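Local coordinates for adenylation domain (Streptomyces sp., PDB 5N9X), which belongs to the ANL superfamily of AMP-binding enzymes as an adenylation domain and is modelled here with bound ATP and threonine, at residues 451-456 against 465-470; 456-461 against 523-528. All coordinates share one frame; numbering follows the deposited sequence.

Contact 1. Residues 451-456 against 465-470; sequences AVVWVH and LVCAYT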
ATOM      1  N   ALA A 451      -3.167  10.710 -15.840  1.00 29.30           N
ATOM      2  CA  ALA A 451      -3.251  12.156 -15.651  1.00 28.21           C
ATOM      3  C   ALA A 451      -3.239  12.570 -14.172  1.00 21.24           C
ATOM      4  O   ALA A 451      -3.779  11.875 -13.325  1.00 21.52           O
ATOM      5  CB  ALA A 451      -4.505  12.688 -16.333  1.00 27.99           C
ATOM      6  N   VAL A 452      -2.626  13.715 -13.880  1.00 25.64           N
ATOM      7  CA  VAL A 452      -2.695  14.347 -12.561  1.00 17.47           C
ATOM      8  C   VAL A 452      -3.188  15.779 -12.738  1.00 17.41           C
ATOM      9  O   VAL A 452      -2.570  16.561 -13.467  1.00 18.84           O
ATOM     10  CB  VAL A 452      -1.329  14.354 -11.859  1.00 22.87           C
ATOM     11  CG1 VAL A 452      -1.376  15.154 -10.546  1.00 19.00           C
ATOM     12  CG2 VAL A 452      -0.853  12.944 -11.626  1.00 21.78           C
ATOM     13  N   VAL A 453      -4.301  16.119 -12.096  1.00 16.07           N
ATOM     14  CA  VAL A 453      -4.869  17.449 -12.247  1.00 17.43           C
ATOM     15  C   VAL A 453      -4.868  18.143 -10.896  1.00 17.08           C
ATOM     16  O   VAL A 453      -5.324  17.562  -9.908  1.00 17.46           O
ATOM     17  CB  VAL A 453      -6.315  17.411 -12.805  1.00 20.26           C
ATOM     18  CG1 VAL A 453      -6.892  18.822 -12.892  1.00 18.95           C
ATOM     19  CG2 VAL A 453      -6.363  16.729 -14.159  1.00 21.64           C
ATOM     20  N   TRP A 454      -4.348  19.366 -10.831  1.00 14.04           N
ATOM     21  CA  TRP A 454      -4.383  20.106  -9.565  1.00 27.60           C
ATOM     22  C   TRP A 454      -4.538  21.621  -9.737  1.00 18.31           C
ATOM     23  O   TRP A 454      -4.419  22.150 -10.836  1.00 17.63           O
ATOM     24  CB  TRP A 454      -3.125  19.797  -8.732  1.00 13.87           C
ATOM     25  CG  TRP A 454      -1.864  20.422  -9.214  1.00 16.75           C
ATOM     26  CD1 TRP A 454      -1.197  21.484  -8.658  1.00 19.33           C
ATOM     27  CD2 TRP A 454      -1.090  20.010 -10.340  1.00 15.53           C
ATOM     28  NE1 TRP A 454      -0.054  21.753  -9.373  1.00 12.92           N
ATOM     29  CE2 TRP A 454       0.036  20.868 -10.412  1.00 13.39           C
ATOM     30  CE3 TRP A 454      -1.244  19.008 -11.309  1.00 14.57           C
ATOM     31  CZ2 TRP A 454       1.004  20.744 -11.406  1.00 16.87           C
ATOM     32  CZ3 TRP A 454      -0.291  18.885 -12.299  1.00 14.31           C
ATOM     33  CH2 TRP A 454       0.822  19.751 -12.346  1.00 21.40           C
ATOM     34  N   VAL A 455      -4.844  22.303  -8.644  1.00 15.08           N
ATOM     35  CA  VAL A 455      -4.788  23.756  -8.631  1.00 26.76           C
ATOM     36  C   VAL A 455      -3.341  24.179  -8.384  1.00 19.55           C
ATOM     37  O   VAL A 455      -2.714  23.758  -7.431  1.00 20.92           O
ATOM     38  CB  VAL A 455      -5.734  24.366  -7.573  1.00 23.77           C
ATOM     39  CG1 VAL A 455      -5.654  25.901  -7.599  1.00 18.55           C
ATOM     40  CG2 VAL A 455      -7.167  23.919  -7.846  1.00 12.93           C
ATOM     41  N   HIS A 456      -2.789  24.977  -9.280  1.00 19.79           N
ATOM     42  CA  HIS A 456      -1.408  25.419  -9.105  1.00 27.70           C
ATOM     43  C   HIS A 456      -1.331  26.900  -8.790  1.00 29.31           C
ATOM     44  O   HIS A 456      -1.951  27.711  -9.476  1.00 32.83           O
ATOM     45  CB  HIS A 456      -0.598  25.115 -10.360  1.00 21.54           C
ATOM     46  CG  HIS A 456       0.876  25.225 -10.168  1.00 23.64           C
ATOM     47  ND1 HIS A 456       1.625  24.225  -9.580  1.00 18.92           N
ATOM     48  CD2 HIS A 456       1.747  26.196 -10.520  1.00 26.27           C
ATOM     49  CE1 HIS A 456       2.893  24.584  -9.569  1.00 18.40           C
ATOM     50  NE2 HIS A 456       2.996  25.774 -10.134  1.00 34.99           N
ATOM     51  N   LEU A 465      -6.171  25.803 -12.625  1.00 33.07           N
ATOM     52  CA  LEU A 465      -6.222  24.382 -12.950  1.00 22.58           C
ATOM     53  C   LEU A 465      -5.150  23.947 -13.945  1.00 23.70           C
ATOM     54  O   LEU A 465      -5.045  24.495 -15.045  1.00 18.91           O
ATOM     55  CB  LEU A 465      -7.584  24.027 -13.526  1.00 30.41           C
ATOM     56  CG  LEU A 465      -8.532  23.219 -12.649  1.00 29.95           C
ATOM     57  CD1 LEU A 465      -9.647  22.626 -13.490  1.00 24.08           C
ATOM     58  CD2 LEU A 465      -7.751  22.145 -11.936  1.00 20.54           C
ATOM     59  N   VAL A 466      -4.388  22.930 -13.561  1.00 22.28           N
ATOM     60  CA  VAL A 466      -3.265  22.456 -14.357  1.00 24.66           C
ATOM     61  C   VAL A 466      -3.342  20.931 -14.475  1.00 19.67           C
ATOM     62  O   VAL A 466      -3.932  20.269 -13.623  1.00 18.70           O
ATOM     63  CB  VAL A 466      -1.929  22.941 -13.724  1.00 24.32           C
ATOM     64  CG1 VAL A 466      -0.742  22.197 -14.253  1.00 27.70           C
ATOM     65  CG2 VAL A 466      -1.763  24.419 -13.977  1.00 22.33           C
ATOM     66  N   CYS A 467      -2.803  20.392 -15.564  1.00 17.10           N
ATOM     67  CA  CYS A 467      -2.768  18.951 -15.770  1.00 18.16           C
ATOM     68  C   CYS A 467      -1.413  18.471 -16.257  1.00 18.43           C
ATOM     69  O   CYS A 467      -0.844  19.035 -17.193  1.00 18.30           O
ATOM     70  CB  CYS A 467      -3.838  18.514 -16.770  1.00 13.98           C
ATOM     71  SG  CYS A 467      -3.686  16.776 -17.274  1.00 19.05           S
ATOM     72  N   ALA A 468      -0.903  17.421 -15.624  1.00 15.18           N
ATOM     73  CA  ALA A 468       0.164  16.642 -16.241  1.00 16.53           C
ATOM     74  C   ALA A 468      -0.417  15.283 -16.682  1.00 21.33           C
ATOM     75  O   ALA A 468      -1.326  14.727 -16.046  1.00 16.88           O
ATOM     76  CB  ALA A 468       1.333  16.459 -15.294  1.00 12.90           C
ATOM     77  N   TYR A 469       0.093  14.759 -17.783  1.00 20.23           N
ATOM     78  CA  TYR A 469      -0.428  13.511 -18.314  1.00 27.77           C
ATOM     79  C   TYR A 469       0.650  12.758 -19.101  1.00 22.91           C
ATOM     80  O   TYR A 469       1.618  13.351 -19.575  1.00 19.16           O
ATOM     81  CB  TYR A 469      -1.646  13.775 -19.216  1.00 21.44           C
ATOM     82  CG  TYR A 469      -1.246  14.459 -20.506  1.00 25.72           C
ATOM     83  CD1 TYR A 469      -0.903  15.805 -20.520  1.00 17.73           C
ATOM     84  CD2 TYR A 469      -1.170  13.750 -21.695  1.00 17.81           C
ATOM     85  CE1 TYR A 469      -0.524  16.428 -21.678  1.00 18.06           C
ATOM     86  CE2 TYR A 469      -0.788  14.364 -22.863  1.00 19.68           C
ATOM     87  CZ  TYR A 469      -0.470  15.702 -22.851  1.00 27.62           C
ATOM     88  OH  TYR A 469      -0.093  16.318 -24.020  1.00 29.72           O
ATOM     89  N   THR A 470       0.441  11.459 -19.271  1.00 21.45           N
ATOM     90  CA  THR A 470       1.393  10.612 -19.980  1.00 26.04           C
ATOM     91  C   THR A 470       0.728   9.900 -21.150  1.00 25.22           C
ATOM     92  O   THR A 470      -0.487   9.711 -21.152  1.00 35.97           O
ATOM     93  CB  THR A 470       2.017   9.565 -19.033  1.00 31.56           C
ATOM     94  OG1 THR A 470       0.980   8.939 -18.273  1.00 33.01           O
ATOM     95  CG2 THR A 470       2.985  10.245 -18.061  1.00 26.96           C
TER
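The indole of Trp-454 lies beside the side chain of Val-466, its cross-strand partner. CG1 of Val-466 sits over one face, 3.8 Å from the centroid of the Trp-454 six-membered ring, in a CH-pi contact. At the rim of the indole are Val-452 O, in the ring plane, and Ala-468 N, the latter 3.7 Å from Trp-454 CZ3. CG of Trp-454 takes the crowded position between backbone N and carbonyl carbon (chi1 74°), and the ring then lies back along the sheet over its neighbour strand. Trp-454 NE1 donates to His-456 ND1 at 3.0 Å, close to both ring planes. This bond and the hydrogen bond of NE2 to Asp-526 together hold the rotation of the imidazole. Val-466 turns its other methyl, CG2, toward CB of His-456.

The other face of the sheet carries Ala-451, Val-453, Val-455, Leu-465, Cys-467 and Tyr-469. Leu-465 CD2 meets Val-453 CG1 at 3.6 Å, the two side chains crossing obliquely. Val-453 CG2 reaches CB of Cys-467. Helix 435-443 packs on this face, touching Ala-451, Val-453 and Leu-465. Helix 518-528 packs on the sheet face that carries Trp-454, Val-466 and Ala-468.

Four backbone hydrogen bonds join the strands in two reciprocal pairs. Val-452 N donates to Ala-468 O at 2.7 Å, in a nearly straight bond (169°). Val-466 N reaches Trp-454 O at 2.8 Å, nearly along the C=O axis. The strands run antiparallel at 172°. They form a beta hairpin of the three-stranded sheet in the small C-terminal domain of the AMP-binding enzymes, with helices on both faces.

Contact 2. Residues 456-461 against 523-528; sequences HEFAPG and RAFDER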
ATOM      1  N   HIS A 456      -2.789  24.977  -9.280  1.00 19.79           N
ATOM      2  CA  HIS A 456      -1.408  25.419  -9.105  1.00 27.70           C
ATOM      3  C   HIS A 456      -1.331  26.900  -8.790  1.00 29.31           C
ATOM      4  O   HIS A 456      -1.951  27.711  -9.476  1.00 32.83           O
ATOM      5  CB  HIS A 456      -0.598  25.115 -10.360  1.00 21.54           C
ATOM      6  CG  HIS A 456       0.876  25.225 -10.168  1.00 23.64           C
ATOM      7  ND1 HIS A 456       1.625  24.225  -9.580  1.00 18.92           N
ATOM      8  CD2 HIS A 456       1.747  26.196 -10.520  1.00 26.27           C
ATOM      9  CE1 HIS A 456       2.893  24.584  -9.569  1.00 18.40           C
ATOM     10  NE2 HIS A 456       2.996  25.774 -10.134  1.00 34.99           N
ATOM     11  N   GLU A 457      -0.568  27.261  -7.769  1.00 26.18           N
ATOM     12  CA  GLU A 457      -0.372  28.676  -7.482  1.00 37.58           C
ATOM     13  C   GLU A 457       0.764  29.230  -8.337  1.00 35.78           C
ATOM     14  O   GLU A 457       1.934  28.982  -8.069  1.00 29.99           O
ATOM     15  CB  GLU A 457      -0.092  28.897  -5.993  1.00 35.94           C
ATOM     16  CG  GLU A 457      -0.775  30.128  -5.417  1.00 39.80           C
ATOM     17  CD  GLU A 457      -0.141  30.600  -4.111  1.00 55.54           C
ATOM     18  OE1 GLU A 457       0.651  31.569  -4.172  1.00 56.03           O
ATOM     19  OE2 GLU A 457      -0.448  30.035  -3.030  1.00 47.66           O
ATOM     20  N   PHE A 458       0.413  29.951  -9.395  1.00 40.99           N
ATOM     21  CA  PHE A 458       1.415  30.526 -10.288  1.00 34.89           C
ATOM     22  C   PHE A 458       2.016  31.713  -9.551  1.00 50.66           C
ATOM     23  O   PHE A 458       3.224  31.960  -9.574  1.00 47.53           O
ATOM     24  CB  PHE A 458       0.789  30.944 -11.622  1.00 33.72           C
ATOM     25  CG  PHE A 458       0.475  29.790 -12.535  1.00 30.85           C
ATOM     26  CD1 PHE A 458      -0.718  29.094 -12.403  1.00 27.28           C
ATOM     27  CD2 PHE A 458       1.377  29.397 -13.521  1.00 34.05           C
ATOM     28  CE1 PHE A 458      -1.011  28.021 -13.232  1.00 26.78           C
ATOM     29  CE2 PHE A 458       1.089  28.325 -14.358  1.00 35.05           C
ATOM     30  CZ  PHE A 458      -0.111  27.636 -14.208  1.00 26.41           C
ATOM     31  N   ALA A 459       1.122  32.432  -8.889  1.00 49.57           N
ATOM     32  CA  ALA A 459       1.445  33.490  -7.957  1.00 49.59           C
ATOM     33  C   ALA A 459       0.314  33.486  -6.946  1.00 54.51           C
ATOM     34  O   ALA A 459      -0.734  32.893  -7.210  1.00 56.81           O
ATOM     35  CB  ALA A 459       1.553  34.839  -8.661  1.00 46.24           C
ATOM     36  N   PRO A 460       0.515  34.132  -5.784  1.00 62.71           N
ATOM     37  CA  PRO A 460      -0.600  34.394  -4.860  1.00 59.49           C
ATOM     38  C   PRO A 460      -1.869  34.926  -5.540  1.00 59.73           C
ATOM     39  O   PRO A 460      -2.977  34.512  -5.175  1.00 59.00           O
ATOM     40  CB  PRO A 460      -0.009  35.432  -3.909  1.00 56.56           C
ATOM     41  CG  PRO A 460       1.431  35.040  -3.837  1.00 64.74           C
ATOM     42  CD  PRO A 460       1.804  34.579  -5.222  1.00 56.85           C
ATOM     43  N   GLY A 461      -1.715  35.810  -6.521  1.00 51.57           N
ATOM     44  CA  GLY A 461      -2.860  36.300  -7.269  1.00 55.20           C
ATOM     45  C   GLY A 461      -3.475  35.292  -8.234  1.00 47.11           C
ATOM     46  O   GLY A 461      -4.697  35.214  -8.366  1.00 45.33           O
ATOM     47  N   ARG A 523       5.994  20.316  -8.650  1.00 17.64           N
ATOM     48  CA  ARG A 523       7.324  20.914  -8.667  1.00 25.14           C
ATOM     49  C   ARG A 523       8.003  20.843 -10.039  1.00 26.25           C
ATOM     50  O   ARG A 523       8.713  21.775 -10.428  1.00 21.84           O
ATOM     51  CB  ARG A 523       8.216  20.270  -7.595  1.00 27.07           C
ATOM     52  CG  ARG A 523       7.826  20.669  -6.173  1.00 27.84           C
ATOM     53  CD  ARG A 523       8.853  20.245  -5.149  1.00 32.80           C
ATOM     54  NE  ARG A 523       8.262  19.397  -4.109  1.00 44.74           N
ATOM     55  CZ  ARG A 523       8.483  18.090  -3.994  1.00 34.02           C
ATOM     56  NH1 ARG A 523       9.283  17.475  -4.852  1.00 30.97           N
ATOM     57  NH2 ARG A 523       7.906  17.397  -3.022  1.00 45.22           N
ATOM     58  N   ALA A 524       7.779  19.750 -10.763  1.00 17.31           N
ATOM     59  CA  ALA A 524       8.359  19.582 -12.084  1.00 21.30           C
ATOM     60  C   ALA A 524       7.724  20.577 -13.054  1.00 18.34           C
ATOM     61  O   ALA A 524       8.385  21.147 -13.915  1.00 21.71           O
ATOM     62  CB  ALA A 524       8.164  18.147 -12.574  1.00 15.87           C
ATOM     63  N   PHE A 525       6.420  20.747 -12.904  1.00 20.38           N
ATOM     64  CA  PHE A 525       5.645  21.666 -13.700  1.00 18.82           C
ATOM     65  C   PHE A 525       6.202  23.066 -13.509  1.00 26.81           C
ATOM     66  O   PHE A 525       6.583  23.754 -14.473  1.00 26.11           O
ATOM     67  CB  PHE A 525       4.171  21.597 -13.294  1.00 19.38           C
ATOM     68  CG  PHE A 525       3.316  22.641 -13.936  1.00 27.20           C
ATOM     69  CD1 PHE A 525       3.096  23.873 -13.305  1.00 30.21           C
ATOM     70  CD2 PHE A 525       2.724  22.402 -15.169  1.00 22.77           C
ATOM     71  CE1 PHE A 525       2.308  24.851 -13.896  1.00 22.11           C
ATOM     72  CE2 PHE A 525       1.932  23.375 -15.764  1.00 35.70           C
ATOM     73  CZ  PHE A 525       1.722  24.606 -15.118  1.00 29.51           C
ATOM     74  N   ASP A 526       6.257  23.474 -12.249  1.00 22.64           N
ATOM     75  CA  ASP A 526       6.735  24.795 -11.884  1.00 31.03           C
ATOM     76  C   ASP A 526       8.114  25.123 -12.480  1.00 30.92           C
ATOM     77  O   ASP A 526       8.349  26.232 -12.945  1.00 28.90           O
ATOM     78  CB  ASP A 526       6.764  24.914 -10.361  1.00 30.16           C
ATOM     79  CG  ASP A 526       6.642  26.338  -9.892  1.00 32.21           C
ATOM     80  OD1 ASP A 526       7.667  27.049  -9.887  1.00 34.74           O
ATOM     81  OD2 ASP A 526       5.514  26.747  -9.546  1.00 36.37           O
ATOM     82  N   GLU A 527       9.021  24.151 -12.479  1.00 31.38           N
ATOM     83  CA  GLU A 527      10.376  24.386 -12.974  1.00 31.63           C
ATOM     84  C   GLU A 527      10.448  24.400 -14.504  1.00 34.74           C
ATOM     85  O   GLU A 527      11.260  25.124 -15.083  1.00 41.59           O
ATOM     86  CB  GLU A 527      11.339  23.346 -12.365  1.00 33.01           C
ATOM     87  CG  GLU A 527      12.577  22.980 -13.198  1.00 38.87           C
ATOM     88  CD  GLU A 527      12.290  22.028 -14.374  1.00 50.61           C
ATOM     89  OE1 GLU A 527      11.317  21.238 -14.296  1.00 39.93           O
ATOM     90  OE2 GLU A 527      13.034  22.088 -15.384  1.00 59.45           O
ATOM     91  N   ARG A 528       9.598  23.611 -15.159  1.00 32.22           N
ATOM     92  CA  ARG A 528       9.517  23.641 -16.619  1.00 33.18           C
ATOM     93  C   ARG A 528       8.838  24.915 -17.153  1.00 33.24           C
ATOM     94  O   ARG A 528       9.042  25.302 -18.302  1.00 29.00           O
ATOM     95  CB  ARG A 528       8.799  22.380 -17.147  1.00 37.26           C
ATOM     96  CG  ARG A 528       8.173  22.545 -18.549  1.00 42.43           C
ATOM     97  CD  ARG A 528       9.006  21.969 -19.700  1.00 56.40           C
ATOM     98  NE  ARG A 528       8.655  22.585 -20.987  1.00 59.21           N
ATOM     99  CZ  ARG A 528       9.126  23.761 -21.415  1.00 63.62           C
ATOM    100  NH1 ARG A 528       9.974  24.456 -20.663  1.00 61.96           N
ATOM    101  NH2 ARG A 528       8.755  24.251 -22.596  1.00 56.91           N
TER
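A small aromatic cluster with a His-carboxylate hydrogen bond ties the end of a hairpin strand to the C-terminal helix. His-456, Phe-458 and Phe-525 make the cluster, and Asp-526 supplies the carboxylate. His-456 has CG anti to the backbone N (chi1 -166°), which sends the imidazole toward the helix. Its NE2 donates to Asp-526 OD2 at 2.8 Å. The oxygen lies near the imidazole plane and accepts through its anti lone pair. The bond is somewhat bent, at 147°, and the carboxylate is turned out of the ring plane. With ND1 already engaged by Trp-454, this bond occupies the second imidazole nitrogen. The nearby carboxylate would be expected to polarise the imidazole.

Phe-525 meets the same imidazole over a face. Its edge comes in with CD1 above the ring centre, and its CE1 is 3.7 Å from His-456 CD2. The pair is T-shaped, with centroids 4.8 Å apart and planes at 70°. Phe-458 swings its ring tip toward the helix from the loop after the strand. Its CZ touches Phe-525 CZ at 3.7 Å, with the two side chains crossing at about a right angle. His-456 CD2 lies 4.1 Å above the plane of the Phe-458 ring, over its centre. Arg-464 makes a cation-pi contact with Phe-458.

Val-466 of strand 463-470 touches Phe-458 and Phe-525. Phe-525 also packs on Gln-501 and Leu-503 of strand 501-505. The last turns of helix 518-528 thus lie against all three strands of the sheet.

Overall arrangement
Contacts 1 and 2 share His-456, where strand 450-457 nears its end. Their centres are 11 Å apart. Val-466 of contact 1 joins them most closely: its CG1 lies 3.3 Å from Phe-525 CE2, and its CG2 lies 3.6 Å from Phe-458 CZ. Trp-454 CZ2 adds packing on Phe-525 CB at 3.8 Å. Contact 1 pairs two strands close in sequence, while contact 2 brings in the last helix from over 60 residues further on. Both are structural packing on the same side of the chain's centre. The side chain of Val-452 in contact 1 is about 13 Å from the bound ATP, so it does not touch the nucleotide.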